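Local coordinates for alpha-1,3-glucanase (Paenibacillus glycanilyticus, PDB 6K0P), which hydrolyses alpha-1,3-glucan as a glycoside hydrolase of family 87, at residues K210-P215 / T232-A237; N318-N323 / N342-N347. The protein carries 1 engineered substitution. All coordinates share one frame; numbering follows the deposited sequence.

Contact 1 of 2, residues K210-P215 / T232-A237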
ATOM      1  N   LYS A 210      25.573  11.855 -18.538  1.00 14.37           N
ATOM      2  CA  LYS A 210      24.582  12.179 -17.520  1.00 13.11           C
ATOM      3  C   LYS A 210      24.106  10.959 -16.749  1.00 13.72           C
ATOM      4  O   LYS A 210      23.573  11.107 -15.641  1.00 13.49           O
ATOM      5  CB  LYS A 210      23.353  12.815 -18.174  1.00 17.22           C
ATOM      6  CG  LYS A 210      23.618  14.158 -18.829  1.00 20.53           C
ATOM      7  CD  LYS A 210      22.376  15.027 -18.729  1.00 33.84           C
ATOM      8  CE  LYS A 210      22.038  15.681 -20.050  1.00 37.58           C
ATOM      9  NZ  LYS A 210      20.564  15.834 -20.217  1.00 32.38           N
ATOM     10  N   GLY A 211      24.263   9.767 -17.313  1.00 12.36           N
ATOM     11  CA  GLY A 211      23.781   8.572 -16.640  1.00 10.66           C
ATOM     12  C   GLY A 211      23.770   7.393 -17.582  1.00 11.64           C
ATOM     13  O   GLY A 211      24.604   7.295 -18.494  1.00 11.29           O
ATOM     14  N   ILE A 212      22.819   6.491 -17.343  1.00 10.76           N
ATOM     15  CA  ILE A 212      22.661   5.295 -18.156  1.00 10.40           C
ATOM     16  C   ILE A 212      21.224   5.189 -18.635  1.00 10.85           C
ATOM     17  O   ILE A 212      20.297   5.726 -18.018  1.00 11.83           O
ATOM     18  CB  ILE A 212      23.084   4.001 -17.425  1.00 10.68           C
ATOM     19  CG1 ILE A 212      22.124   3.670 -16.275  1.00 11.62           C
ATOM     20  CG2 ILE A 212      24.523   4.109 -16.939  1.00 11.92           C
ATOM     21  CD1 ILE A 212      22.305   2.243 -15.715  1.00 12.31           C
ATOM     22  N   TYR A 213      21.056   4.502 -19.759  1.00 10.53           N
ATOM     23  CA  TYR A 213      19.754   4.175 -20.313  1.00  9.65           C
ATOM     24  C   TYR A 213      19.613   2.664 -20.313  1.00  9.19           C
ATOM     25  O   TYR A 213      20.524   1.949 -20.748  1.00 11.25           O
ATOM     26  CB  TYR A 213      19.639   4.697 -21.748  1.00  9.95           C
ATOM     27  CG  TYR A 213      18.400   4.230 -22.473  1.00 10.93           C
ATOM     28  CD1 TYR A 213      17.137   4.705 -22.120  1.00 10.05           C
ATOM     29  CD2 TYR A 213      18.490   3.313 -23.519  1.00 12.01           C
ATOM     30  CE1 TYR A 213      15.999   4.275 -22.796  1.00 10.03           C
ATOM     31  CE2 TYR A 213      17.360   2.894 -24.203  1.00 10.90           C
ATOM     32  CZ  TYR A 213      16.125   3.373 -23.836  1.00 11.00           C
ATOM     33  OH  TYR A 213      15.018   2.939 -24.533  1.00 11.22           O
ATOM     34  N   ILE A 214      18.477   2.181 -19.819  1.00 10.55           N
ATOM     35  CA  ILE A 214      18.202   0.751 -19.780  1.00 11.76           C
ATOM     36  C   ILE A 214      17.064   0.472 -20.758  1.00 10.14           C
ATOM     37  O   ILE A 214      15.919   0.883 -20.511  1.00 10.36           O
ATOM     38  CB  ILE A 214      17.869   0.261 -18.367  1.00 10.69           C
ATOM     39  CG1 ILE A 214      18.897   0.796 -17.368  1.00  9.74           C
ATOM     40  CG2 ILE A 214      17.846  -1.262 -18.337  1.00 10.88           C
ATOM     41  CD1 ILE A 214      18.693   0.312 -15.915  1.00 12.96           C
ATOM     42  N   PRO A 215      17.331  -0.193 -21.874  1.00 10.78           N
ATOM     43  CA  PRO A 215      16.319  -0.346 -22.923  1.00 11.62           C
ATOM     44  C   PRO A 215      15.191  -1.267 -22.490  1.00 10.68           C
ATOM     45  O   PRO A 215      15.223  -1.909 -21.437  1.00 10.94           O
ATOM     46  CB  PRO A 215      17.092  -0.986 -24.083  1.00 13.27           C
ATOM     47  CG  PRO A 215      18.531  -0.835 -23.754  1.00 17.40           C
ATOM     48  CD  PRO A 215      18.638  -0.750 -22.258  1.00 12.22           C
ATOM     49  N   THR A 232      23.569  10.727 -10.597  1.00 11.40           N
ATOM     50  CA  THR A 232      23.440   9.799 -11.715  1.00 10.96           C
ATOM     51  C   THR A 232      21.981   9.749 -12.141  1.00 12.26           C
ATOM     52  O   THR A 232      21.085   9.707 -11.294  1.00 12.01           O
ATOM     53  CB  THR A 232      23.829   8.395 -11.235  1.00 11.64           C
ATOM     54  OG1 THR A 232      25.153   8.425 -10.678  1.00 12.99           O
ATOM     55  CG2 THR A 232      23.773   7.372 -12.361  1.00 14.14           C
ATOM     56  N   GLU A 233      21.736   9.752 -13.446  1.00 10.48           N
ATOM     57  CA  GLU A 233      20.403   9.499 -13.981  1.00 11.63           C
ATOM     58  C   GLU A 233      20.346   8.062 -14.481  1.00 14.82           C
ATOM     59  O   GLU A 233      21.229   7.620 -15.222  1.00 13.84           O
ATOM     60  CB  GLU A 233      20.104  10.452 -15.134  1.00 12.40           C
ATOM     61  CG  GLU A 233      20.039  11.906 -14.727  1.00 14.44           C
ATOM     62  CD  GLU A 233      19.739  12.811 -15.895  1.00 21.59           C
ATOM     63  OE1 GLU A 233      18.925  12.421 -16.757  1.00 15.07           O
ATOM     64  OE2 GLU A 233      20.325  13.914 -15.952  1.00 23.51           O
ATOM     65  N   ILE A 234      19.317   7.328 -14.064  1.00 11.50           N
ATOM     66  CA  ILE A 234      19.031   5.994 -14.575  1.00 11.49           C
ATOM     67  C   ILE A 234      17.657   6.069 -15.218  1.00 11.52           C
ATOM     68  O   ILE A 234      16.666   6.347 -14.532  1.00 11.68           O
ATOM     69  CB  ILE A 234      19.087   4.938 -13.463  1.00 13.13           C
ATOM     70  CG1 ILE A 234      20.484   4.934 -12.838  1.00 16.42           C
ATOM     71  CG2 ILE A 234      18.734   3.547 -14.004  1.00 13.11           C
ATOM     72  CD1 ILE A 234      20.663   3.944 -11.741  1.00 19.59           C
ATOM     73  N   VAL A 235      17.602   5.874 -16.532  1.00 11.21           N
ATOM     74  CA  VAL A 235      16.399   6.120 -17.324  1.00  9.93           C
ATOM     75  C   VAL A 235      16.065   4.855 -18.100  1.00 11.41           C
ATOM     76  O   VAL A 235      16.911   4.338 -18.838  1.00 10.60           O
ATOM     77  CB  VAL A 235      16.607   7.290 -18.306  1.00 10.30           C
ATOM     78  CG1 VAL A 235      15.344   7.538 -19.103  1.00 13.65           C
ATOM     79  CG2 VAL A 235      17.064   8.563 -17.560  1.00 14.03           C
ATOM     80  N   GLY A 236      14.835   4.363 -17.944  1.00 10.31           N
ATOM     81  CA  GLY A 236      14.342   3.250 -18.725  1.00 10.79           C
ATOM     82  C   GLY A 236      13.450   3.704 -19.870  1.00  9.96           C
ATOM     83  O   GLY A 236      13.309   4.894 -20.166  1.00 11.50           O
ATOM     84  N   ALA A 237      12.806   2.718 -20.494  1.00  9.94           N
ATOM     85  CA  ALA A 237      11.918   2.928 -21.630  1.00 10.26           C
ATOM     86  C   ALA A 237      10.461   3.064 -21.220  1.00 10.55           C
ATOM     87  O   ALA A 237       9.601   3.262 -22.085  1.00 11.42           O
ATOM     88  CB  ALA A 237      12.057   1.759 -22.617  1.00 10.58           C
TER
HETATM   89  O   HOH W   1      18.991  15.680 -17.757  1.00 35.55           O
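Y213 and A237 meet at one end of a parallel strand pair, 211-214 with 233-236, whose axes run 4.7 Å apart at 15°. The pair joins successive turns of the right-handed parallel beta-helix expected of the pectate-lyase-like clan. Its backbone bonds alternate as parallel strands require: I212 and I214 donate to the carbonyls of E233 and V235, while E233 and V235 donate back to K210 and I212. Followed outward, the Y213 side chain travels along the partner backbone. Y213 CB and CG pass V235 O, and Y213 CD1 closes to 3.3 Å from that same oxygen. Farther out, Y213 CE1 lies 3.8 Å from G236 O. Having CG anti to the backbone N (chi1 172°) sends the ring along this line, and at its tip Y213 OH lies 3.7 Å from A237 CB. The hydroxyl itself hydrogen-bonds to the backbone oxygen of Q179, which fixes the far end of the ring. On the opposite sheet face from Y213, the isoleucines form a hydrophobic row: I234 CG2 touches I214 CD1 at 3.8 Å, and I212 also packs on A199 and L200 of helix 196-204. At the other end, the K210 and E233 side chains run alongside each other without a direct salt bridge. E233 OE1 is hydrogen-bonded to Y187 OH, and one water accepts from K210 NZ and donates to E233 OE2, each at 2.9 Å.

Contact 2 of 2, residues N318-N323 / N342-N347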
ATOM      1  N   ASN A 318      13.838  14.559  -0.891  1.00 11.65           N
ATOM      2  CA  ASN A 318      13.690  13.583  -1.961  1.00 11.14           C
ATOM      3  C   ASN A 318      12.283  13.633  -2.534  1.00 12.16           C
ATOM      4  O   ASN A 318      11.347  14.138  -1.909  1.00 13.00           O
ATOM      5  CB  ASN A 318      14.004  12.176  -1.447  1.00 11.56           C
ATOM      6  CG  ASN A 318      15.373  12.098  -0.826  1.00 12.72           C
ATOM      7  OD1 ASN A 318      16.382  12.224  -1.524  1.00 12.36           O
ATOM      8  ND2 ASN A 318      15.427  11.930   0.490  1.00 12.34           N
ATOM      9  N   THR A 319      12.142  13.094  -3.742  1.00 13.22           N
ATOM     10  CA  THR A 319      10.869  13.095  -4.452  1.00 12.43           C
ATOM     11  C   THR A 319      10.592  11.683  -4.940  1.00 11.88           C
ATOM     12  O   THR A 319      11.396  11.117  -5.686  1.00 11.76           O
ATOM     13  CB  THR A 319      10.895  14.070  -5.632  1.00 14.13           C
ATOM     14  OG1 THR A 319      11.086  15.406  -5.142  1.00 14.84           O
ATOM     15  CG2 THR A 319       9.586  14.008  -6.414  1.00 15.13           C
ATOM     16  N   PHE A 320       9.479  11.110  -4.488  1.00 11.02           N
ATOM     17  CA  PHE A 320       8.954   9.851  -5.009  1.00 10.38           C
ATOM     18  C   PHE A 320       7.630  10.204  -5.669  1.00  9.63           C
ATOM     19  O   PHE A 320       6.687  10.598  -4.982  1.00 10.70           O
ATOM     20  CB  PHE A 320       8.738   8.853  -3.872  1.00 10.94           C
ATOM     21  CG  PHE A 320      10.006   8.222  -3.373  1.00 11.22           C
ATOM     22  CD1 PHE A 320      10.856   8.925  -2.530  1.00 13.10           C
ATOM     23  CD2 PHE A 320      10.359   6.932  -3.754  1.00 12.18           C
ATOM     24  CE1 PHE A 320      12.035   8.349  -2.067  1.00 11.79           C
ATOM     25  CE2 PHE A 320      11.538   6.350  -3.293  1.00 13.57           C
ATOM     26  CZ  PHE A 320      12.374   7.059  -2.451  1.00 12.43           C
ATOM     27  N   LYS A 321       7.560  10.074  -6.993  1.00 10.47           N
ATOM     28  CA  LYS A 321       6.411  10.564  -7.741  1.00 10.93           C
ATOM     29  C   LYS A 321       6.016   9.569  -8.822  1.00 11.59           C
ATOM     30  O   LYS A 321       6.879   8.993  -9.485  1.00 11.43           O
ATOM     31  CB  LYS A 321       6.739  11.930  -8.375  1.00 13.54           C
ATOM     32  CG  LYS A 321       5.652  12.580  -9.206  1.00 18.15           C
ATOM     33  CD  LYS A 321       6.217  13.857  -9.838  1.00 24.56           C
ATOM     34  CE  LYS A 321       5.153  14.630 -10.595  1.00 32.49           C
ATOM     35  NZ  LYS A 321       5.728  15.844 -11.232  1.00 39.10           N
ATOM     36  N   ASN A 322       4.707   9.366  -8.985  1.00 10.07           N
ATOM     37  CA  ASN A 322       4.138   8.587 -10.100  1.00 10.31           C
ATOM     38  C   ASN A 322       4.530   7.111 -10.063  1.00 11.46           C
ATOM     39  O   ASN A 322       4.539   6.445 -11.102  1.00 11.07           O
ATOM     40  CB  ASN A 322       4.475   9.190 -11.471  1.00 11.80           C
ATOM     41  CG  ASN A 322       3.966  10.603 -11.630  1.00 11.86           C
ATOM     42  OD1 ASN A 322       3.053  11.043 -10.927  1.00 12.22           O
ATOM     43  ND2 ASN A 322       4.557  11.327 -12.572  1.00 16.45           N
ATOM     44  N   ASN A 323       4.836   6.575  -8.884  1.00  9.37           N
ATOM     45  CA  ASN A 323       5.302   5.202  -8.776  1.00  9.06           C
ATOM     46  C   ASN A 323       4.148   4.254  -8.469  1.00  9.40           C
ATOM     47  O   ASN A 323       3.088   4.659  -7.980  1.00 10.47           O
ATOM     48  CB  ASN A 323       6.372   5.073  -7.690  1.00 10.28           C
ATOM     49  CG  ASN A 323       7.576   5.953  -7.965  1.00 11.95           C
ATOM     50  OD1 ASN A 323       8.214   5.825  -8.999  1.00 10.48           O
ATOM     51  ND2 ASN A 323       7.879   6.868  -7.047  1.00 10.74           N
ATOM     52  N   ASN A 342      10.450  15.883   2.319  1.00 11.54           N
ATOM     53  CA  ASN A 342      10.292  14.977   1.192  1.00 10.26           C
ATOM     54  C   ASN A 342       8.944  15.186   0.523  1.00 11.86           C
ATOM     55  O   ASN A 342       7.956  15.579   1.157  1.00 12.01           O
ATOM     56  CB  ASN A 342      10.428  13.527   1.644  1.00 12.41           C
ATOM     57  CG  ASN A 342      11.806  13.224   2.187  1.00 12.02           C
ATOM     58  OD1 ASN A 342      12.769  13.102   1.427  1.00 12.16           O
ATOM     59  ND2 ASN A 342      11.916  13.125   3.504  1.00 11.93           N
ATOM     60  N   VAL A 343       8.909  14.896  -0.771  1.00 11.55           N
ATOM     61  CA  VAL A 343       7.710  14.975  -1.591  1.00 13.00           C
ATOM     62  C   VAL A 343       7.365  13.549  -2.006  1.00 12.71           C
ATOM     63  O   VAL A 343       8.054  12.952  -2.840  1.00 12.69           O
ATOM     64  CB  VAL A 343       7.943  15.878  -2.808  1.00 12.24           C
ATOM     65  CG1 VAL A 343       6.758  15.828  -3.766  1.00 14.82           C
ATOM     66  CG2 VAL A 343       8.193  17.312  -2.332  1.00 14.10           C
ATOM     67  N   ILE A 344       6.319  12.993  -1.399  1.00 10.83           N
ATOM     68  CA  ILE A 344       5.815  11.665  -1.741  1.00 10.05           C
ATOM     69  C   ILE A 344       4.468  11.899  -2.409  1.00 10.96           C
ATOM     70  O   ILE A 344       3.444  12.034  -1.730  1.00 11.18           O
ATOM     71  CB  ILE A 344       5.687  10.779  -0.487  1.00 10.98           C
ATOM     72  CG1 ILE A 344       6.986  10.805   0.327  1.00 12.63           C
ATOM     73  CG2 ILE A 344       5.289   9.347  -0.860  1.00 12.02           C
ATOM     74  CD1 ILE A 344       8.204  10.352  -0.423  1.00 15.26           C
ATOM     75  N   ASP A 345       4.458  11.981  -3.739  1.00  9.40           N
ATOM     76  CA  ASP A 345       3.322  12.515  -4.478  1.00  9.84           C
ATOM     77  C   ASP A 345       2.879  11.567  -5.580  1.00 11.46           C
ATOM     78  O   ASP A 345       3.700  11.102  -6.378  1.00 11.42           O
ATOM     79  CB  ASP A 345       3.698  13.853  -5.115  1.00 12.28           C
ATOM     80  CG  ASP A 345       2.564  14.453  -5.902  1.00 14.08           C
ATOM     81  OD1 ASP A 345       1.435  14.494  -5.372  1.00 13.95           O
ATOM     82  OD2 ASP A 345       2.799  14.898  -7.044  1.00 19.01           O
ATOM     83  N   ASN A 346       1.579  11.299  -5.640  1.00 10.34           N
ATOM     84  CA  ASN A 346       0.986  10.630  -6.791  1.00  9.45           C
ATOM     85  C   ASN A 346       1.539   9.223  -6.981  1.00 10.79           C
ATOM     86  O   ASN A 346       1.927   8.828  -8.080  1.00 11.98           O
ATOM     87  CB  ASN A 346       1.101  11.460  -8.075  1.00 10.62           C
ATOM     88  CG  ASN A 346      -0.040  11.184  -9.023  1.00 11.35           C
ATOM     89  OD1 ASN A 346      -1.201  11.412  -8.681  1.00 12.27           O
ATOM     90  ND2 ASN A 346       0.271  10.666 -10.210  1.00 12.24           N
ATOM     91  N   ASN A 347       1.551   8.460  -5.891  1.00  9.84           N
ATOM     92  CA  ASN A 347       1.989   7.075  -5.902  1.00 10.41           C
ATOM     93  C   ASN A 347       0.815   6.167  -5.569  1.00  9.75           C
ATOM     94  O   ASN A 347      -0.065   6.525  -4.779  1.00 11.00           O
ATOM     95  CB  ASN A 347       3.099   6.854  -4.885  1.00  9.25           C
ATOM     96  CG  ASN A 347       4.303   7.737  -5.149  1.00 10.46           C
ATOM     97  OD1 ASN A 347       5.035   7.523  -6.109  1.00 11.02           O
ATOM     98  ND2 ASN A 347       4.510   8.740  -4.303  1.00 11.69           N
TER
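N347 reaches across to N323 and F320 at one end of the strand pair 319-321 with 343-345, parallel strands on adjacent beta-helix turns with axes only 3° apart. N318 and N342 make the matching asparagine pair at the other end. In both pairs CG lies anti to the carbonyl carbon (chi1 -59° in N347), and the two amides lie side by side with planes nearly parallel, 8° apart for N323 and N347. N347 OD1 takes the backbone N-H of N323 at 2.9 Å and a weak bond from N323 ND2; N347 ND2 gives a straight bond to F320 O, also 2.9 Å, approaching above the carbonyl plane. That oxygen also accepts from D345 N, so two donors grip it. Outside the segments, N323 OD1 accepts from I301 N and N318 OD1 from V296 N. Between the pairs, I344 CD1 packs 3.7 Å from F320 CD1 on the buried face. An alanine in place of N347 would probably leave the N323 backbone N-H without this acceptor and F320 O with one donor fewer. The other face, with T319, V343, K321 and D345, is partly exposed and looser: T319 OG1 comes no nearer than 3.9 Å to V343 CB, and K321 NZ stays 5.2 Å from D345 OD2, while D345 OD1 bonds to T376 and N377. The chemistry implies that buried amides add to the backbone bonds between turns, with opposite charges contributing at most long-range attraction.

Both contacts join parallel strands of neighbouring beta-helix turns, in series along the chain, with centres about 19 Å apart and nearest atoms about 10 Å apart. They share no strand. Contact 1 is the more buried, with nine of twelve touching residues buried against six in contact 2, although it lies farther from the chain centre, about 27 Å against 14 Å; helix 196-204 packs on I212 and T232. Both pairs have strands on their outer sides, 187-189 and 267-269 for contact 1, 297-304 and 374-383 for contact 2. The chemistry differs too: in contact 1 the direct hydrogen bonds between the segments are all backbone to backbone, whereas asparagine side chains supply many of those in contact 2.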